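Local atomic coordinates of cyanophycinase-like exopeptidase (actinobacterium SCGC AAA027-L06, PDB entry 6NQC), a protein that probably acts as a serine peptidase of family S51, hydrolysing peptide bonds in the manner of cyanophycinase-like exopeptidases. Residues Arg72-Phe75 / Trp76-Leu79. Sequence-based numbering, arbitrary orientation.
Sequences RIEF and WKQL
Glu-74 and Lys-77 meet one turn apart on helix 70-87 through carbon rather than charge. The CD methylene of Lys-77 touches the carboxylate of Glu-74, 3.6 Å from OE1, while NZ stays 4.5 Å from that oxygen, too far for a salt bridge, and any attraction between the two charges is probably weak. Glu-74 sends CG away from its own N (chi1 -174°) and then bends at chi2, which swings the carboxylate over the lysine chain. A long, flexible lysine suits the spot, since its extended side chain touches Phe-93 on strand 90-93 and comes within about 4 Å, nearest atom to nearest atom, of a bound sulfate, probably from the crystallisation liquor.

Apolar contact is slight. CE2 of Phe-75 lies 4.4 Å from CD2 of Leu-79, one helical turn on, a loose touch on an exposed flank. Trp-76 carries its indole out from the helix, CG anti to its own carbonyl carbon (chi1 -84°), which leaves CD1 3.4 Å from the carbonyl O of Arg-72; its large side chain also packs on Glu-33, Ala-65 and Glu-68 of nearby loops. Ile-73, branched and wholly apolar, is buried against Phe-93 and Leu-97.

Beneath the side chains run four i to i+4 backbone hydrogen bonds, from N of Trp-76, Lys-77, Gln-78 and Leu-79 to O of Arg-72, Ile-73, Glu-74 and Phe-75. The bond from Leu-79 N to Phe-75 O spans 2.8 Å and is nearly straight at 169°.

This helix is the crossover of the beta-alpha-beta unit between strands 57-61 and 90-93. The chemistry implies that backbone bonding holds the turn, with the nearby opposite charges of Glu-74 and Lys-77 probably adding only a modest attraction.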
# COMPACT_ATOMS: atom_id res chain seq x y z
N ARG A 72 -5.52 -10.41 17.13
CA ARG A 72 -5.34 -10.22 15.70
C ARG A 72 -4.19 -9.27 15.41
O ARG A 72 -3.40 -9.49 14.49
CB ARG A 72 -6.60 -9.65 15.07
CG ARG A 72 -7.55 -10.67 14.56
CD ARG A 72 -7.09 -11.34 13.28
NE ARG A 72 -8.25 -12.01 12.64
CZ ARG A 72 -9.12 -12.83 13.25
NH1 ARG A 72 -9.01 -13.14 14.54
NH2 ARG A 72 -10.11 -13.35 12.54
N ILE A 73 -4.12 -8.17 16.16
CA ILE A 73 -3.06 -7.20 15.98
C ILE A 73 -1.71 -7.82 16.31
O ILE A 73 -0.75 -7.66 15.55
CB ILE A 73 -3.35 -5.96 16.83
CG1 ILE A 73 -4.63 -5.25 16.34
CG2 ILE A 73 -2.16 -5.04 16.82
CD1 ILE A 73 -4.40 -4.38 15.12
N GLU A 74 -1.62 -8.56 17.42
CA GLU A 74 -0.36 -9.24 17.72
C GLU A 74 0.01 -10.26 16.65
O GLU A 74 1.20 -10.50 16.41
CB GLU A 74 -0.43 -9.93 19.09
CG GLU A 74 0.89 -10.53 19.56
CD GLU A 74 1.99 -9.51 19.77
OE1 GLU A 74 1.68 -8.34 20.11
OE2 GLU A 74 3.18 -9.90 19.59
N PHE A 75 -0.96 -10.90 16.03
CA PHE A 75 -0.67 -11.82 14.94
C PHE A 75 -0.07 -11.05 13.76
O PHE A 75 0.89 -11.54 13.14
CB PHE A 75 -1.93 -12.57 14.52
CG PHE A 75 -1.69 -13.63 13.45
CD1 PHE A 75 -1.16 -14.87 13.79
CD2 PHE A 75 -2.01 -13.40 12.12
CE1 PHE A 75 -0.94 -15.86 12.82
CE2 PHE A 75 -1.78 -14.37 11.15
CZ PHE A 75 -1.25 -15.62 11.52
N TRP A 76 -0.61 -9.87 13.44
CA TRP A 76 -0.01 -9.04 12.40
C TRP A 76 1.44 -8.68 12.76
O TRP A 76 2.33 -8.75 11.90
CB TRP A 76 -0.82 -7.76 12.15
CG TRP A 76 -1.96 -7.95 11.19
CD1 TRP A 76 -3.30 -7.85 11.49
CD2 TRP A 76 -1.88 -8.32 9.80
NE1 TRP A 76 -4.05 -8.12 10.37
CE2 TRP A 76 -3.22 -8.41 9.32
CE3 TRP A 76 -0.83 -8.59 8.93
CZ2 TRP A 76 -3.52 -8.74 8.00
CZ3 TRP A 76 -1.13 -8.93 7.61
CH2 TRP A 76 -2.46 -9.01 7.16
N LYS A 77 1.65 -8.24 14.01
CA LYS A 77 3.01 -7.94 14.47
C LYS A 77 3.97 -9.12 14.25
O LYS A 77 5.08 -8.96 13.69
CB LYS A 77 2.96 -7.56 15.95
CG LYS A 77 4.21 -6.92 16.50
CD LYS A 77 4.12 -6.78 18.02
CE LYS A 77 5.42 -6.30 18.60
NZ LYS A 77 5.24 -5.56 19.89
N GLN A 78 3.54 -10.32 14.64
CA GLN A 78 4.44 -11.46 14.59
C GLN A 78 4.64 -11.95 13.16
O GLN A 78 5.75 -12.33 12.78
CB GLN A 78 3.90 -12.59 15.48
CG GLN A 78 4.60 -12.70 16.82
CD GLN A 78 6.11 -13.03 16.70
OE1 GLN A 78 6.52 -14.07 16.15
NE2 GLN A 78 6.93 -12.13 17.20
N LEU A 79 3.59 -11.91 12.35
CA LEU A 79 3.73 -12.15 10.91
C LEU A 79 4.78 -11.23 10.29
O LEU A 79 5.71 -11.68 9.59
CB LEU A 79 2.38 -11.96 10.23
CG LEU A 79 2.19 -12.56 8.84
CD1 LEU A 79 2.41 -14.05 8.88
CD2 LEU A 79 0.79 -12.23 8.33